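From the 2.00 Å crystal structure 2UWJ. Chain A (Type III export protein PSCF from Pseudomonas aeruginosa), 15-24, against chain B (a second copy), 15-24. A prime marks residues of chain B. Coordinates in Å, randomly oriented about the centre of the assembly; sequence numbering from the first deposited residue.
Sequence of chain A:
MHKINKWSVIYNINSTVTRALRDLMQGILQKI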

ATOM      1  N   SER A  15      -8.707  -0.306 -15.175  1.00 23.60           N
ATOM      2  CA  SER A  15      -8.388  -0.431 -13.753  1.00 27.59           C
ATOM      3  C   SER A  15      -7.616  -1.679 -13.384  1.00 25.00           C
ATOM      4  O   SER A  15      -6.871  -1.676 -12.413  1.00 23.55           O
ATOM      5  N   THR A  16      -7.793  -2.748 -14.134  1.00 23.66           N
ATOM      6  CA  THR A  16      -7.073  -3.984 -13.833  1.00 25.62           C
ATOM      7  C   THR A  16      -5.584  -3.783 -14.093  1.00 25.81           C
ATOM      8  O   THR A  16      -4.724  -4.159 -13.293  1.00 23.54           O
ATOM      9  N   VAL A  17      -5.284  -3.152 -15.213  1.00 21.31           N
ATOM     10  CA  VAL A  17      -3.901  -2.888 -15.592  1.00 24.67           C
ATOM     11  C   VAL A  17      -3.293  -1.818 -14.675  1.00 22.36           C
ATOM     12  O   VAL A  17      -2.161  -1.977 -14.211  1.00 22.27           O
ATOM     13  N   THR A  18      -4.021  -0.748 -14.397  1.00 20.52           N
ATOM     14  CA  THR A  18      -3.448   0.270 -13.519  1.00 24.04           C
ATOM     15  C   THR A  18      -3.267  -0.257 -12.101  1.00 26.34           C
ATOM     16  O   THR A  18      -2.340   0.157 -11.416  1.00 24.01           O
ATOM     17  N   ARG A  19      -4.143  -1.168 -11.668  1.00 26.07           N
ATOM     18  CA  ARG A  19      -3.987  -1.749 -10.338  1.00 24.02           C
ATOM     19  C   ARG A  19      -2.700  -2.555 -10.281  1.00 24.15           C
ATOM     20  O   ARG A  19      -1.992  -2.483  -9.273  1.00 21.77           O
ATOM     21  N   ALA A  20      -2.383  -3.337 -11.338  1.00 21.17           N
ATOM     22  CA  ALA A  20      -1.121  -4.108 -11.357  1.00 21.08           C
ATOM     23  C   ALA A  20       0.071  -3.119 -11.325  1.00 22.06           C
ATOM     24  O   ALA A  20       1.071  -3.320 -10.596  1.00 22.14           O
ATOM     25  N   LEU A  21      -0.040  -2.036 -12.093  1.00 21.88           N
ATOM     26  CA  LEU A  21       1.011  -1.018 -12.075  1.00 24.08           C
ATOM     27  C   LEU A  21       1.153  -0.419 -10.643  1.00 24.34           C
ATOM     28  O   LEU A  21       2.269  -0.211 -10.140  1.00 23.13           O
ATOM     29  N   ARG A  22       0.037  -0.134  -9.981  1.00 22.49           N
ATOM     30  CA  ARG A  22       0.119   0.427  -8.624  1.00 24.92           C
ATOM     31  C   ARG A  22       0.765  -0.566  -7.662  1.00 25.10           C
ATOM     32  O   ARG A  22       1.534  -0.194  -6.765  1.00 28.39           O
ATOM     33  N   ASP A  23       0.457  -1.841  -7.848  1.00 22.10           N
ATOM     34  CA  ASP A  23       1.028  -2.889  -6.996  1.00 21.06           C
ATOM     35  C   ASP A  23       2.585  -2.843  -7.105  1.00 25.87           C
ATOM     36  O   ASP A  23       3.306  -2.910  -6.078  1.00 23.68           O
ATOM     37  N   LEU A  24       3.107  -2.740  -8.347  1.00 20.47           N
ATOM     38  CA  LEU A  24       4.550  -2.646  -8.585  1.00 20.34           C
ATOM     39  C   LEU A  24       5.116  -1.329  -7.987  1.00 24.49           C
ATOM     40  O   LEU A  24       6.173  -1.339  -7.380  1.00 22.21           O
TER
ATOM     41  N   SER B  15      -4.627 -14.166  -9.171  1.00 23.60           N
ATOM     42  CA  SER B  15      -3.937 -12.946  -8.751  1.00 27.59           C
ATOM     43  C   SER B  15      -4.676 -11.661  -9.060  1.00 25.00           C
ATOM     44  O   SER B  15      -4.506 -10.672  -8.360  1.00 23.55           O
ATOM     45  N   THR B  16      -5.482 -11.659 -10.103  1.00 23.66           N
ATOM     46  CA  THR B  16      -6.227 -10.451 -10.451  1.00 25.62           C
ATOM     47  C   THR B  16      -7.269 -10.167  -9.375  1.00 25.81           C
ATOM     48  O   THR B  16      -7.435  -9.037  -8.908  1.00 23.54           O
ATOM     49  N   VAL B  17      -7.953 -11.216  -8.958  1.00 21.31           N
ATOM     50  CA  VAL B  17      -8.982 -11.094  -7.931  1.00 24.67           C
ATOM     51  C   VAL B  17      -8.341 -10.808  -6.566  1.00 22.36           C
ATOM     52  O   VAL B  17      -8.817  -9.938  -5.834  1.00 22.27           O
ATOM     53  N   THR B  18      -7.271 -11.507  -6.221  1.00 20.52           N
ATOM     54  CA  THR B  18      -6.654 -11.234  -4.925  1.00 24.04           C
ATOM     55  C   THR B  18      -6.037  -9.841  -4.887  1.00 26.34           C
ATOM     56  O   THR B  18      -6.010  -9.220  -3.831  1.00 24.01           O
ATOM     57  N   ARG B  19      -5.550  -9.353  -6.032  1.00 26.07           N
ATOM     58  CA  ARG B  19      -4.997  -8.003  -6.067  1.00 24.02           C
ATOM     59  C   ARG B  19      -6.097  -6.993  -5.782  1.00 24.15           C
ATOM     60  O   ARG B  19      -5.852  -6.030  -5.050  1.00 21.77           O
ATOM     61  N   ALA B  20      -7.308  -7.180  -6.355  1.00 21.17           N
ATOM     62  CA  ALA B  20      -8.428  -6.256  -6.079  1.00 21.08           C
ATOM     63  C   ALA B  20      -8.777  -6.330  -4.571  1.00 22.06           C
ATOM     64  O   ALA B  20      -9.010  -5.296  -3.899  1.00 22.14           O
ATOM     65  N   LEU B  21      -8.789  -7.546  -4.026  1.00 21.88           N
ATOM     66  CA  LEU B  21      -9.044  -7.702  -2.594  1.00 24.08           C
ATOM     67  C   LEU B  21      -7.950  -6.958  -1.768  1.00 24.34           C
ATOM     68  O   LEU B  21      -8.247  -6.278  -0.775  1.00 23.13           O
ATOM     69  N   ARG B  22      -6.689  -7.086  -2.165  1.00 22.49           N
ATOM     70  CA  ARG B  22      -5.621  -6.399  -1.422  1.00 24.92           C
ATOM     71  C   ARG B  22      -5.787  -4.884  -1.507  1.00 25.10           C
ATOM     72  O   ARG B  22      -5.536  -4.149  -0.542  1.00 28.39           O
ATOM     73  N   ASP B  23      -6.216  -4.409  -2.667  1.00 22.10           N
ATOM     74  CA  ASP B  23      -6.428  -2.971  -2.864  1.00 21.06           C
ATOM     75  C   ASP B  23      -7.474  -2.463  -1.822  1.00 25.87           C
ATOM     76  O   ASP B  23      -7.279  -1.403  -1.176  1.00 23.68           O
ATOM     77  N   LEU B  24      -8.588  -3.210  -1.662  1.00 20.47           N
ATOM     78  CA  LEU B  24      -9.629  -2.866  -0.688  1.00 20.34           C
ATOM     79  C   LEU B  24      -9.074  -2.967   0.759  1.00 24.49           C
ATOM     80  O   LEU B  24      -9.350  -2.109   1.580  1.00 22.21           O
TER

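The two helices cross at 67° with their axes 10.4 Å apart at closest approach, and an exact two-fold axis makes every contact off the axis occur twice. The CA-to-CB bonds of Arg19, Arg22 and Asp23 point toward the partner, those of Thr16 and Ala20 sideways, and those of Val17 and Leu21 away, so the inward face of this contact is largely charged.

Charge pairing is the first rule. Asp23′ (chi1 t) presents both carboxylate oxygens to two arginines of the other helix. Arg22, running m, t, p through chi3, meets it end-on: NH1 donates to Asp23′ OD2 and NH2 to Asp23′ OD1, each at 2.9 Å and nearly straight, a two-pronged salt bridge. Arg19, running t, t, m, adds a second bridge from its NE to Asp23′ OD2 at 2.8 Å. Both guanidinium groups meet the carboxylate at their edges, where the N-H bonds point, and OD2 accepts from both arginines and a water. The two-fold repeats the set on Asp23.

Apolar packing uses the stem of Arg19, which meets its own symmetry mate and Ala20′. Arg19 CG lies 3.6 Å from Arg19′ CG, and Arg19 CD lies 3.7 Å from Ala20′ CA. Ala20′ carries only a methyl, which lies over one face of the Arg19 guanidinium, its CB 4.2 Å from Arg19 NH1. Further toward the N-termini, Thr16 (chi1 m) brings CG2 to 4.0 Å from Thr16′ CG2, a methyl-to-methyl contact between identical residues.

Water completes the polar network. One molecule accepts from Arg19 NH1 at 3.0 Å and donates to Thr16′ O at 2.8 Å, tying side chain to backbone across the gap. Another accepts from Arg19 NH2 at 3.1 Å and donates to Asp23′ OD2 at 3.0 Å, reinforcing the direct bridge. Arg19 thus combines an apolar stem, a direct salt bridge and two water-mediated links.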

ATOM      1  CB  SER A  15      -9.674  -0.328 -12.900  1.00 25.75           C
ATOM      2  OG  SER A  15     -10.635  -1.283 -13.346  1.00 27.99           O
ATOM      3  CB  THR A  16      -7.607  -5.160 -14.729  1.00 30.28           C
ATOM      4  OG1 THR A  16      -8.957  -5.445 -14.337  1.00 35.54           O
ATOM      5  CG2 THR A  16      -6.781  -6.389 -14.515  1.00 32.83           C
ATOM      6  CB  VAL A  17      -3.810  -2.465 -17.113  1.00 23.17           C
ATOM      7  CG1 VAL A  17      -2.380  -2.079 -17.499  1.00 25.11           C
ATOM      8  CG2 VAL A  17      -4.301  -3.621 -17.968  1.00 27.85           C
ATOM      9  CB  THR A  18      -4.300   1.528 -13.466  1.00 26.23           C
ATOM     10  OG1 THR A  18      -5.568   1.214 -12.919  1.00 40.05           O
ATOM     11  CG2 THR A  18      -4.515   2.047 -14.905  1.00 22.82           C
ATOM     12  CB  ARG A  19      -5.184  -2.647  -9.928  1.00 17.59           C
ATOM     13  CG  ARG A  19      -5.082  -3.119  -8.389  1.00 17.93           C
ATOM     14  CD  ARG A  19      -6.409  -3.803  -7.912  1.00 20.28           C
ATOM     15  NE  ARG A  19      -7.539  -2.892  -8.063  1.00 21.43           N
ATOM     16  CZ  ARG A  19      -8.481  -2.992  -9.019  1.00 26.09           C
ATOM     17  NH1 ARG A  19      -8.505  -3.982  -9.917  1.00 24.14           N
ATOM     18  NH2 ARG A  19      -9.350  -2.007  -9.172  1.00 19.91           N
ATOM     19  CB  ALA A  20      -1.038  -4.980 -12.616  1.00 22.49           C
ATOM     20  CB  LEU A  21       0.694   0.114 -13.091  1.00 22.95           C
ATOM     21  CG  LEU A  21       1.825   1.175 -13.252  1.00 24.68           C
ATOM     22  CD1 LEU A  21       3.088   0.490 -13.919  1.00 21.23           C
ATOM     23  CD2 LEU A  21       1.347   2.367 -14.164  1.00 23.00           C
ATOM     24  CB  ARG A  22      -1.285   0.800  -8.138  1.00 23.88           C
ATOM     25  CG  ARG A  22      -1.822   2.075  -8.872  1.00 27.48           C
ATOM     26  CD  ARG A  22      -3.315   2.293  -8.611  1.00 30.81           C
ATOM     27  NE  ARG A  22      -3.584   2.130  -7.203  1.00 35.07           N
ATOM     28  CZ  ARG A  22      -4.555   1.382  -6.686  1.00 34.00           C
ATOM     29  NH1 ARG A  22      -5.416   0.693  -7.470  1.00 25.59           N
ATOM     30  NH2 ARG A  22      -4.647   1.318  -5.361  1.00 32.26           N
ATOM     31  CB  ASP A  23       0.481  -4.230  -7.491  1.00 20.55           C
ATOM     32  CG  ASP A  23       0.636  -5.332  -6.491  1.00 31.38           C
ATOM     33  OD1 ASP A  23       1.260  -5.101  -5.428  1.00 31.46           O
ATOM     34  OD2 ASP A  23       0.149  -6.444  -6.780  1.00 25.34           O
ATOM     35  CB  LEU A  24       4.855  -2.712 -10.116  1.00 19.77           C
ATOM     36  CG  LEU A  24       4.491  -4.091 -10.733  1.00 22.30           C
ATOM     37  CD1 LEU A  24       4.344  -3.958 -12.254  1.00 24.65           C
ATOM     38  CD2 LEU A  24       5.556  -5.164 -10.385  1.00 25.19           C
TER
ATOM     39  CB  SER B  15      -2.512 -12.898  -9.350  1.00 25.75           C
ATOM     40  OG  SER B  15      -2.571 -13.050 -10.768  1.00 27.99           O
ATOM     41  CB  THR B  16      -6.944 -10.632 -11.839  1.00 30.28           C
ATOM     42  OG1 THR B  16      -5.936 -10.719 -12.857  1.00 35.54           O
ATOM     43  CG2 THR B  16      -7.812  -9.450 -12.131  1.00 32.83           C
ATOM     44  CB  VAL B  17      -9.881 -12.395  -7.886  1.00 23.17           C
ATOM     45  CG1 VAL B  17     -10.896 -12.329  -6.742  1.00 25.11           C
ATOM     46  CG2 VAL B  17     -10.590 -12.540  -9.222  1.00 27.85           C
ATOM     47  CB  THR B  18      -5.580 -12.251  -4.574  1.00 26.23           C
ATOM     48  OG1 THR B  18      -4.533 -12.177  -5.525  1.00 40.05           O
ATOM     49  CG2 THR B  18      -6.191 -13.668  -4.645  1.00 22.82           C
ATOM     50  CB  ARG B  19      -4.317  -7.665  -7.420  1.00 17.59           C
ATOM     51  CG  ARG B  19      -3.548  -6.248  -7.369  1.00 17.93           C
ATOM     52  CD  ARG B  19      -2.656  -6.035  -8.640  1.00 20.28           C
ATOM     53  NE  ARG B  19      -1.678  -7.111  -8.765  1.00 21.43           N
ATOM     54  CZ  ARG B  19      -1.750  -8.112  -9.661  1.00 26.09           C
ATOM     55  NH1 ARG B  19      -2.720  -8.200 -10.578  1.00 24.14           N
ATOM     56  NH2 ARG B  19      -0.909  -9.128  -9.561  1.00 19.91           N
ATOM     57  CB  ALA B  20      -9.659  -6.629  -6.915  1.00 22.49           C
ATOM     58  CB  LEU B  21      -9.070  -9.206  -2.203  1.00 22.95           C
ATOM     59  CG  LEU B  21      -9.480  -9.484  -0.725  1.00 24.68           C
ATOM     60  CD1 LEU B  21     -10.996  -9.072  -0.521  1.00 21.23           C
ATOM     61  CD2 LEU B  21      -9.310 -11.010  -0.376  1.00 23.00           C
ATOM     62  CB  ARG B  22      -4.258  -6.816  -1.982  1.00 23.88           C
ATOM     63  CG  ARG B  22      -3.899  -8.285  -1.575  1.00 27.48           C
ATOM     64  CD  ARG B  22      -2.689  -8.811  -2.353  1.00 30.81           C
ATOM     65  NE  ARG B  22      -1.649  -7.810  -2.353  1.00 35.07           N
ATOM     66  CZ  ARG B  22      -0.983  -7.393  -3.426  1.00 34.00           C
ATOM     67  NH1 ARG B  22      -1.225  -7.902  -4.657  1.00 25.59           N
ATOM     68  NH2 ARG B  22      -0.072  -6.440  -3.255  1.00 32.26           N
ATOM     69  CB  ASP B  23      -6.935  -2.775  -4.293  1.00 20.55           C
ATOM     70  CG  ASP B  23      -6.805  -1.364  -4.773  1.00 31.38           C
ATOM     71  OD1 ASP B  23      -6.408  -0.486  -3.971  1.00 31.46           O
ATOM     72  OD2 ASP B  23      -7.125  -1.126  -5.956  1.00 25.34           O
ATOM     73  CB  LEU B  24     -10.863  -3.809  -0.855  1.00 19.77           C
ATOM     74  CG  LEU B  24     -11.584  -3.607  -2.217  1.00 22.30           C
ATOM     75  CD1 LEU B  24     -12.445  -4.835  -2.538  1.00 24.65           C
ATOM     76  CD2 LEU B  24     -12.454  -2.322  -2.210  1.00 25.19           C
TER
HETATM   77  O   HOH W   1      -4.784  -6.336 -11.576  1.00 24.76           O
HETATM   78  O   HOH W   2      -7.116  -6.580 -10.153  1.00 24.76           O
HETATM   79  O   HOH W   3      -9.078   0.509  -7.459  1.00 40.78           O
HETATM   80  O   HOH W   4       1.043  -9.231  -7.213  1.00 40.78           O